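Local coordinates for protein pyrroline carboxylate reductase (Plasmodium falciparum, PDB 2RCY) that binds NADP and probably catalyses the NADPH-dependent reduction of pyrroline-5-carboxylate to proline, at residues 16-21 with 114-119; 60-65 with 85-90; 108-113 with 125-130. All coordinates share one frame; numbering follows the deposited sequence.

Contact 1 of 3, residues 16-21 with 114-119; sequences GSALAH and PNTPCL. With NAP (NADP nicotinamide-adenine-dinucleotide phosphate), chain G.
Ala18, Leu19 and His21 on helix 14-26 pack without any hydrogen bond against Cys118 and Leu119, in the loop between strands 108-113 and 123-129, a buried helix-to-loop contact near the centre of the folded chain. Ala18 lies closest to the loop backbone: its CB sits 4.0 Å from Thr116 O and 4.2 Å from Leu119 CB. The Cys118 sulfur comes closest to the helix backbone, with SG 3.4 Å from Ala18 O and 3.6 Å from Leu19 CA. Its chi1 of 67° sets SG between its own backbone N and carbonyl carbon. Leu19 starts off pointing away from the loop, but its CG is anti to the backbone N (chi1 -170°), and a chi2 of 65° brings CD1 to 3.9 Å from Cys118 SG. At the outer end, Leu119 CD1 meets His21 CB at 3.8 Å and lies at the edge of the imidazole, whose NE2 is hydrogen-bonded to Thr44. The helix is the first of the Rossmann-type nucleotide-binding fold, and Gly16 at its start fits the GxGxxG pattern. The loop in turn borders the cofactor: Pro114 O is 3.3 Å from C5N of the nicotinamide ring, and Thr116 CG2 is 3.5 Å from the carboxamide nitrogen N7N. Met15 packs on Pro114, Thr116 and Cys118, while Met208 of the second subunit packs on Thr116 and Leu119.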
# COMPACT_ATOMS: atom_id res chain seq x y z
N GLY A 16 -12.33 -1.71 -38.56
CA GLY A 16 -12.74 -1.55 -39.96
C GLY A 16 -13.81 -2.54 -40.38
O GLY A 16 -14.82 -2.14 -40.95
N SER A 17 -13.58 -3.82 -40.10
CA SER A 17 -14.51 -4.89 -40.45
C SER A 17 -15.81 -4.82 -39.65
O SER A 17 -16.89 -5.08 -40.19
CB SER A 17 -13.86 -6.26 -40.29
OG SER A 17 -13.50 -6.49 -38.94
N ALA A 18 -15.70 -4.48 -38.37
CA ALA A 18 -16.87 -4.34 -37.49
C ALA A 18 -17.79 -3.22 -37.96
O ALA A 18 -19.02 -3.35 -37.93
CB ALA A 18 -16.43 -4.10 -36.05
N LEU A 19 -17.20 -2.11 -38.41
CA LEU A 19 -17.95 -0.98 -38.94
C LEU A 19 -18.51 -1.28 -40.33
O LEU A 19 -19.65 -0.94 -40.63
CB LEU A 19 -17.08 0.29 -38.97
CG LEU A 19 -17.77 1.63 -39.27
CD1 LEU A 19 -18.75 2.01 -38.16
CD2 LEU A 19 -16.73 2.72 -39.47
N ALA A 20 -17.70 -1.93 -41.16
CA ALA A 20 -18.08 -2.28 -42.52
C ALA A 20 -19.27 -3.24 -42.55
O ALA A 20 -20.24 -3.00 -43.27
CB ALA A 20 -16.90 -2.87 -43.28
N HIS A 21 -19.20 -4.30 -41.75
CA HIS A 21 -20.27 -5.29 -41.67
C HIS A 21 -21.48 -4.78 -40.89
O HIS A 21 -22.59 -5.27 -41.08
CB HIS A 21 -19.75 -6.60 -41.06
CG HIS A 21 -18.62 -7.22 -41.83
ND1 HIS A 21 -17.44 -7.60 -41.23
CD2 HIS A 21 -18.49 -7.52 -43.14
CE1 HIS A 21 -16.63 -8.11 -42.14
NE2 HIS A 21 -17.24 -8.08 -43.31
N PRO A 114 -16.09 5.45 -33.34
CA PRO A 114 -16.97 4.30 -33.19
C PRO A 114 -16.54 3.31 -32.11
O PRO A 114 -15.51 3.51 -31.45
CB PRO A 114 -16.88 3.63 -34.56
CG PRO A 114 -15.47 3.93 -35.02
CD PRO A 114 -14.97 5.14 -34.26
N ASN A 115 -17.33 2.26 -31.92
CA ASN A 115 -16.91 1.09 -31.15
C ASN A 115 -17.38 -0.21 -31.82
O ASN A 115 -18.26 -0.19 -32.67
CB ASN A 115 -17.35 1.18 -29.68
CG ASN A 115 -18.85 1.31 -29.50
OD1 ASN A 115 -19.63 1.03 -30.41
ND2 ASN A 115 -19.26 1.72 -28.30
N THR A 116 -16.78 -1.34 -31.42
CA THR A 116 -17.05 -2.64 -32.06
C THR A 116 -18.51 -3.14 -32.01
O THR A 116 -18.94 -3.83 -32.94
CB THR A 116 -16.09 -3.76 -31.57
OG1 THR A 116 -16.17 -3.89 -30.15
CG2 THR A 116 -14.66 -3.47 -31.99
N PRO A 117 -19.27 -2.83 -30.93
CA PRO A 117 -20.70 -3.15 -30.87
C PRO A 117 -21.55 -2.77 -32.09
O PRO A 117 -22.69 -3.23 -32.20
CB PRO A 117 -21.17 -2.36 -29.65
CG PRO A 117 -20.01 -2.35 -28.76
CD PRO A 117 -18.82 -2.20 -29.67
N CYS A 118 -21.00 -1.96 -32.99
CA CYS A 118 -21.69 -1.58 -34.23
C CYS A 118 -21.90 -2.78 -35.15
O CYS A 118 -22.79 -2.77 -36.01
CB CYS A 118 -20.94 -0.46 -34.95
SG CYS A 118 -19.34 -0.94 -35.61
N LEU A 119 -21.08 -3.81 -34.97
CA LEU A 119 -21.19 -5.08 -35.69
C LEU A 119 -22.56 -5.73 -35.50
O LEU A 119 -23.12 -6.30 -36.43
CB LEU A 119 -20.07 -6.04 -35.26
CG LEU A 119 -19.96 -7.42 -35.91
CD1 LEU A 119 -19.51 -7.32 -37.37
CD2 LEU A 119 -19.00 -8.31 -35.13
PA NAP G . -5.96 -3.23 -36.74
O1A NAP G . -6.83 -4.40 -36.38
O2A NAP G . -4.46 -3.38 -36.70
O5B NAP G . -6.42 -2.68 -38.18
C5B NAP G . -5.52 -2.10 -39.11
C4B NAP G . -5.79 -2.71 -40.48
O4B NAP G . -5.31 -1.86 -41.52
C3B NAP G . -5.09 -4.05 -40.64
O3B NAP G . -6.07 -5.07 -40.86
C2B NAP G . -4.18 -3.91 -41.84
O2B NAP G . -4.26 -5.04 -42.71
C1B NAP G . -4.68 -2.65 -42.54
N9A NAP G . -3.60 -1.86 -43.19
C8A NAP G . -2.30 -1.84 -42.86
N7A NAP G . -1.65 -0.99 -43.70
C5A NAP G . -2.55 -0.48 -44.55
C6A NAP G . -2.48 0.42 -45.61
N6A NAP G . -1.29 0.98 -45.95
N1A NAP G . -3.60 0.74 -46.29
C2A NAP G . -4.79 0.19 -45.96
N3A NAP G . -4.89 -0.68 -44.95
C4A NAP G . -3.79 -1.03 -44.23
O3 NAP G . -6.36 -1.98 -35.79
PN NAP G . -7.89 -1.63 -35.46
O1N NAP G . -8.16 -2.05 -34.04
O2N NAP G . -8.78 -2.12 -36.58
O5D NAP G . -7.90 -0.02 -35.47
C5D NAP G . -7.84 0.74 -36.67
C4D NAP G . -8.22 2.18 -36.36
O4D NAP G . -9.53 2.23 -35.79
C3D NAP G . -7.28 2.83 -35.35
O3D NAP G . -6.85 4.09 -35.88
C2D NAP G . -8.10 3.03 -34.09
O2D NAP G . -7.80 4.26 -33.44
C1D NAP G . -9.53 3.01 -34.59
N1N NAP G . -10.48 2.48 -33.61
C2N NAP G . -10.42 1.20 -33.21
C3N NAP G . -11.34 0.70 -32.29
C7N NAP G . -11.27 -0.74 -31.86
O7N NAP G . -10.30 -1.54 -32.31
N7N NAP G . -12.15 -1.20 -31.09
C4N NAP G . -12.31 1.54 -31.76
C5N NAP G . -12.36 2.87 -32.18
C6N NAP G . -11.42 3.31 -33.11
P2B NAP G . -3.42 -6.39 -42.45
O1X NAP G . -3.48 -7.11 -43.78
O2X NAP G . -2.03 -5.91 -42.07
O3X NAP G . -4.16 -7.09 -41.34

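Contact 2 of 3, residues 60-65 with 85-90; sequences DIIVCA and KLLISI. With NAP (NADP nicotinamide-adenine-dinucleotide phosphate), chain G.
Val63 has CG1 anti to its backbone N (chi1 -176°) and CG2 beside that N, and both methyls meet Ile88 on the neighbouring strand. Ile88 has a chi1 of 100°, away from the usual staggered values, and its CG1 comes to 3.5 Å from Val63 CG2, the two side chains lying side by side and pointing the same way. The other branch, Ile88 CG2, reaches back to Ile61 CG2 at 3.7 Å; Ile61 CG1 in turn rests 3.9 Å from Leu86 CD2. Helix 135-146 packs on this face of Ile61, Val63, Leu86 and Ile88, where Ile144 and Tyr140 touch Ile61 and Phe145 touches Ile88. In the backbone, strands 61-64 and 86-89 run parallel in register, the right-handed crossover through helix 71-77 making them a beta-alpha-beta unit of the Rossmann-type fold. Ile62 is gripped twice, its N donating to Leu86 O at 2.9 Å and its O accepting from Ile88 N at 2.8 Å. The ladder ends in a weak bond from Ile90 N to Cys64 O. At this carboxyl end Ile90 CD1 lies 3.8 Å from Ala65 CB and 3.6 Å from O4D of the nicotinamide ribose, while Ala65 O approaches C5D of the cofactor at 3.3 Å.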
# COMPACT_ATOMS: atom_id res chain seq x y z
N ASP A 60 -17.44 7.90 -52.92
CA ASP A 60 -17.90 9.25 -52.58
C ASP A 60 -17.56 9.60 -51.14
O ASP A 60 -17.24 10.74 -50.82
CB ASP A 60 -19.41 9.37 -52.82
CG ASP A 60 -19.82 8.97 -54.22
OD1 ASP A 60 -19.52 9.73 -55.17
OD2 ASP A 60 -20.44 7.90 -54.37
N ILE A 61 -17.67 8.60 -50.26
CA ILE A 61 -17.29 8.74 -48.86
C ILE A 61 -16.18 7.74 -48.53
O ILE A 61 -16.33 6.54 -48.74
CB ILE A 61 -18.51 8.56 -47.91
CG1 ILE A 61 -19.48 9.74 -48.07
CG2 ILE A 61 -18.06 8.43 -46.45
CD1 ILE A 61 -20.82 9.57 -47.36
N ILE A 62 -15.07 8.27 -48.02
CA ILE A 62 -13.89 7.46 -47.72
C ILE A 62 -13.67 7.38 -46.21
O ILE A 62 -13.68 8.39 -45.51
CB ILE A 62 -12.61 8.01 -48.42
CG1 ILE A 62 -12.80 8.07 -49.94
CG2 ILE A 62 -11.40 7.16 -48.10
CD1 ILE A 62 -13.30 9.41 -50.47
N VAL A 63 -13.50 6.15 -45.71
CA VAL A 63 -13.27 5.91 -44.29
C VAL A 63 -11.82 5.49 -44.05
O VAL A 63 -11.35 4.50 -44.62
CB VAL A 63 -14.23 4.84 -43.71
CG1 VAL A 63 -14.02 4.67 -42.21
CG2 VAL A 63 -15.67 5.20 -44.00
N CYS A 64 -11.12 6.26 -43.22
CA CYS A 64 -9.75 5.95 -42.83
C CYS A 64 -9.76 5.04 -41.60
O CYS A 64 -9.95 5.51 -40.48
CB CYS A 64 -8.96 7.23 -42.56
SG CYS A 64 -7.18 6.98 -42.37
N ALA A 65 -9.58 3.74 -41.83
CA ALA A 65 -9.68 2.74 -40.77
C ALA A 65 -8.35 2.06 -40.46
O ALA A 65 -8.31 0.92 -39.98
CB ALA A 65 -10.75 1.71 -41.13
N LYS A 85 -15.05 15.37 -52.18
CA LYS A 85 -15.46 14.13 -51.52
C LYS A 85 -15.38 14.23 -50.00
O LYS A 85 -14.66 15.07 -49.45
CB LYS A 85 -14.62 12.96 -52.03
CG LYS A 85 -14.72 12.75 -53.53
CD LYS A 85 -14.06 11.47 -53.98
CE LYS A 85 -14.30 11.24 -55.46
NZ LYS A 85 -14.01 9.84 -55.85
N LEU A 86 -16.13 13.37 -49.31
CA LEU A 86 -16.17 13.36 -47.85
C LEU A 86 -15.22 12.32 -47.27
O LEU A 86 -15.32 11.13 -47.56
CB LEU A 86 -17.60 13.13 -47.35
CG LEU A 86 -17.85 13.22 -45.84
CD1 LEU A 86 -17.75 14.66 -45.34
CD2 LEU A 86 -19.21 12.64 -45.49
N LEU A 87 -14.29 12.79 -46.44
CA LEU A 87 -13.37 11.93 -45.72
C LEU A 87 -13.80 11.79 -44.26
O LEU A 87 -13.88 12.79 -43.54
CB LEU A 87 -11.94 12.47 -45.80
CG LEU A 87 -10.84 11.74 -45.03
CD1 LEU A 87 -10.47 10.42 -45.69
CD2 LEU A 87 -9.62 12.63 -44.87
N ILE A 88 -14.08 10.56 -43.84
CA ILE A 88 -14.38 10.29 -42.44
C ILE A 88 -13.23 9.49 -41.81
O ILE A 88 -12.81 8.47 -42.36
CB ILE A 88 -15.80 9.63 -42.22
CG1 ILE A 88 -15.73 8.12 -42.02
CG2 ILE A 88 -16.77 10.00 -43.34
CD1 ILE A 88 -15.84 7.69 -40.58
N SER A 89 -12.72 9.98 -40.69
CA SER A 89 -11.61 9.32 -40.00
C SER A 89 -12.07 8.72 -38.67
O SER A 89 -12.71 9.40 -37.87
CB SER A 89 -10.47 10.31 -39.77
OG SER A 89 -9.37 9.69 -39.13
N ILE A 90 -11.74 7.45 -38.47
CA ILE A 90 -12.03 6.78 -37.20
C ILE A 90 -10.76 6.58 -36.35
O ILE A 90 -10.80 5.93 -35.30
CB ILE A 90 -12.78 5.43 -37.39
CG1 ILE A 90 -11.93 4.42 -38.17
CG2 ILE A 90 -14.14 5.65 -38.05
CD1 ILE A 90 -12.34 2.97 -37.97
PA NAP G . -5.96 -3.23 -36.74
O1A NAP G . -6.83 -4.40 -36.38
O2A NAP G . -4.46 -3.38 -36.70
O5B NAP G . -6.42 -2.68 -38.18
C5B NAP G . -5.52 -2.10 -39.11
C4B NAP G . -5.79 -2.71 -40.48
O4B NAP G . -5.31 -1.86 -41.52
C3B NAP G . -5.09 -4.05 -40.64
O3B NAP G . -6.07 -5.07 -40.86
C2B NAP G . -4.18 -3.91 -41.84
O2B NAP G . -4.26 -5.04 -42.71
C1B NAP G . -4.68 -2.65 -42.54
N9A NAP G . -3.60 -1.86 -43.19
C8A NAP G . -2.30 -1.84 -42.86
N7A NAP G . -1.65 -0.99 -43.70
C5A NAP G . -2.55 -0.48 -44.55
C6A NAP G . -2.48 0.42 -45.61
N6A NAP G . -1.29 0.98 -45.95
N1A NAP G . -3.60 0.74 -46.29
C2A NAP G . -4.79 0.19 -45.96
N3A NAP G . -4.89 -0.68 -44.95
C4A NAP G . -3.79 -1.03 -44.23
O3 NAP G . -6.36 -1.98 -35.79
PN NAP G . -7.89 -1.63 -35.46
O1N NAP G . -8.16 -2.05 -34.04
O2N NAP G . -8.78 -2.12 -36.58
O5D NAP G . -7.90 -0.02 -35.47
C5D NAP G . -7.84 0.74 -36.67
C4D NAP G . -8.22 2.18 -36.36
O4D NAP G . -9.53 2.23 -35.79
C3D NAP G . -7.28 2.83 -35.35
O3D NAP G . -6.85 4.09 -35.88
C2D NAP G . -8.10 3.03 -34.09
O2D NAP G . -7.80 4.26 -33.44
C1D NAP G . -9.53 3.01 -34.59
N1N NAP G . -10.48 2.48 -33.61
C2N NAP G . -10.42 1.20 -33.21
C3N NAP G . -11.34 0.70 -32.29
C7N NAP G . -11.27 -0.74 -31.86
O7N NAP G . -10.30 -1.54 -32.31
N7N NAP G . -12.15 -1.20 -31.09
C4N NAP G . -12.31 1.54 -31.76
C5N NAP G . -12.36 2.87 -32.18
C6N NAP G . -11.42 3.31 -33.11
P2B NAP G . -3.42 -6.39 -42.45
O1X NAP G . -3.48 -7.11 -43.78
O2X NAP G . -2.03 -5.91 -42.07
O3X NAP G . -4.16 -7.09 -41.34

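Contact 3 of 3, residues 108-113 with 125-130; sequences KIVWVM and FIYCSN
Asn130 swings its side chain back across the backbone of Ile109 in segment 108-113, crossing the Ile109 side chain at about a right angle. Its CB lies 3.8 Å from Ile109 O, and a chi1 of 69° sets CG between its own backbone N and carbonyl carbon, close to the backbone of Ile109. From there OD1 accepts a hydrogen bond from Ile109 N at 3.2 Å, with the donor well above the carbonyl plane and a C=O...N angle of 98°. The other branch, ND2, lies 3.8 Å from Ile109 CB and donates to Asn107 O. With Asn130 N also bonded to Ile109 O, backbone and amide together tie both polar atoms of the Ile109 backbone to this one residue. Strands 108-113 and 123-129 form an antiparallel beta hairpin, joined by the loop that borders the nicotinamide. Trp111 with Cys128 and Met113 with Ile126 are its hydrogen-bonded pairs, and in each the bond donated by the first strand is the shorter.

The side chains of these two pairs share a face on which helix 159-167 packs. Cys128 SG approaches Trp111 CE3 obliquely at 3.8 Å, a sulfur-aromatic contact, while the indole NE1 bonds to Cys91 O. Selenomethionine Met113 and Ile126 lie side by side, with Ile126 CD1 3.6 Å from Met113 CB; the bent end of Met113 leads away and touches the bound NADP. On the other face, Val110 CG2 meets Tyr127 CD1 obliquely at 3.5 Å, and Val112 CG2 rests 3.8 Å from Tyr127 CB. Helix 135-146 packs here, Phe145 touching Val112 and Asn142 touching Tyr127.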
# COMPACT_ATOMS: atom_id res chain seq x y z
N LYS A 108 -13.16 18.09 -47.12
CA LYS A 108 -14.24 17.85 -46.17
C LYS A 108 -13.84 16.75 -45.19
O LYS A 108 -13.76 15.57 -45.55
CB LYS A 108 -15.53 17.47 -46.90
CG LYS A 108 -16.17 18.60 -47.69
CD LYS A 108 -17.38 18.11 -48.48
CE LYS A 108 -18.17 19.27 -49.08
NZ LYS A 108 -17.43 19.99 -50.14
N ILE A 109 -13.57 17.15 -43.94
CA ILE A 109 -13.05 16.23 -42.93
C ILE A 109 -13.98 16.12 -41.72
O ILE A 109 -14.30 17.12 -41.08
CB ILE A 109 -11.62 16.62 -42.48
CG1 ILE A 109 -10.67 16.70 -43.69
CG2 ILE A 109 -11.08 15.62 -41.45
CD1 ILE A 109 -9.49 17.62 -43.50
N VAL A 110 -14.39 14.89 -41.43
CA VAL A 110 -15.20 14.60 -40.25
C VAL A 110 -14.54 13.47 -39.44
O VAL A 110 -14.17 12.43 -39.99
CB VAL A 110 -16.69 14.29 -40.62
CG1 VAL A 110 -16.80 13.22 -41.69
CG2 VAL A 110 -17.50 13.91 -39.39
N TRP A 111 -14.38 13.70 -38.14
CA TRP A 111 -13.73 12.74 -37.25
C TRP A 111 -14.76 11.99 -36.40
O TRP A 111 -15.32 12.55 -35.46
CB TRP A 111 -12.68 13.45 -36.38
CG TRP A 111 -11.93 12.57 -35.42
CD1 TRP A 111 -11.66 11.23 -35.56
CD2 TRP A 111 -11.33 12.97 -34.18
NE1 TRP A 111 -10.95 10.78 -34.47
CE2 TRP A 111 -10.73 11.83 -33.62
CE3 TRP A 111 -11.25 14.19 -33.49
CZ2 TRP A 111 -10.05 11.86 -32.39
CZ3 TRP A 111 -10.58 14.22 -32.27
CH2 TRP A 111 -9.99 13.07 -31.74
N VAL A 112 -14.99 10.73 -36.76
CA VAL A 112 -15.97 9.89 -36.08
C VAL A 112 -15.28 8.87 -35.18
O VAL A 112 -14.30 8.24 -35.58
CB VAL A 112 -16.88 9.15 -37.11
CG1 VAL A 112 -17.97 8.35 -36.41
CG2 VAL A 112 -17.50 10.13 -38.10
N MSE A 113 -15.78 8.72 -33.96
CA MSE A 113 -15.26 7.74 -33.02
C MSE A 113 -16.29 6.64 -32.74
O MSE A 113 -17.26 6.87 -32.02
CB MSE A 113 -14.78 8.41 -31.73
CG MSE A 113 -14.07 7.49 -30.75
SE MSE A 113 -12.65 6.40 -31.53
CE MSE A 113 -11.59 7.80 -32.38
N PHE A 125 -21.38 6.16 -31.17
CA PHE A 125 -20.57 7.04 -32.00
C PHE A 125 -20.59 8.48 -31.49
O PHE A 125 -21.62 8.97 -31.01
CB PHE A 125 -21.04 7.02 -33.46
CG PHE A 125 -21.26 5.64 -34.02
CD1 PHE A 125 -22.51 5.04 -33.95
CD2 PHE A 125 -20.22 4.96 -34.65
CE1 PHE A 125 -22.72 3.77 -34.48
CE2 PHE A 125 -20.42 3.69 -35.18
CZ PHE A 125 -21.67 3.09 -35.10
N ILE A 126 -19.44 9.14 -31.59
CA ILE A 126 -19.34 10.59 -31.41
C ILE A 126 -18.55 11.18 -32.57
O ILE A 126 -17.61 10.54 -33.07
CB ILE A 126 -18.68 11.00 -30.05
CG1 ILE A 126 -17.31 10.32 -29.83
CG2 ILE A 126 -19.66 10.81 -28.89
CD1 ILE A 126 -17.35 8.91 -29.22
N TYR A 127 -18.92 12.37 -33.01
CA TYR A 127 -18.23 13.01 -34.13
C TYR A 127 -18.14 14.52 -34.06
O TYR A 127 -18.94 15.19 -33.40
CB TYR A 127 -18.82 12.55 -35.48
CG TYR A 127 -20.02 13.35 -35.96
CD1 TYR A 127 -19.87 14.37 -36.91
CD2 TYR A 127 -21.30 13.08 -35.49
CE1 TYR A 127 -20.96 15.09 -37.36
CE2 TYR A 127 -22.40 13.80 -35.94
CZ TYR A 127 -22.23 14.80 -36.88
OH TYR A 127 -23.32 15.52 -37.32
N CYS A 128 -17.14 15.05 -34.76
CA CYS A 128 -16.97 16.47 -34.99
C CYS A 128 -16.47 16.65 -36.42
O CYS A 128 -15.94 15.71 -37.02
CB CYS A 128 -15.98 17.07 -33.99
SG CYS A 128 -14.34 16.31 -34.03
N SER A 129 -16.65 17.84 -36.97
CA SER A 129 -16.29 18.10 -38.36
C SER A 129 -15.66 19.48 -38.54
O SER A 129 -15.86 20.37 -37.72
CB SER A 129 -17.52 17.95 -39.26
OG SER A 129 -18.55 18.83 -38.87
N ASN A 130 -14.90 19.64 -39.63
CA ASN A 130 -14.25 20.91 -39.92
C ASN A 130 -15.19 21.95 -40.54
O ASN A 130 -16.42 21.77 -40.53
CB ASN A 130 -12.99 20.70 -40.79
CG ASN A 130 -13.32 20.24 -42.21
OD1 ASN A 130 -14.44 19.85 -42.53
ND2 ASN A 130 -12.31 20.30 -43.08

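All three contacts are largely buried, with partly exposed residues at their ends, but they are held differently. Contacts 2 and 3 belong to one mixed sheet, where strands 86-89 and 108-113 are neighbours: Ser89 N and O probably bond to Val110 O and Val112 N. Contact 2 is a parallel ladder, contact 3 an antiparallel one. Contact 1, nearer the centre of the chain, joins helix to loop by packing alone. It meets strand 123-129 through Pro114, Leu19 and Cys118 on Phe125, and contact 2 through Pro114 and Leu19 on Ile90, just past strand 86-89. Its loop connects the hairpin strands of contact 3, and all three contacts reach the NADP.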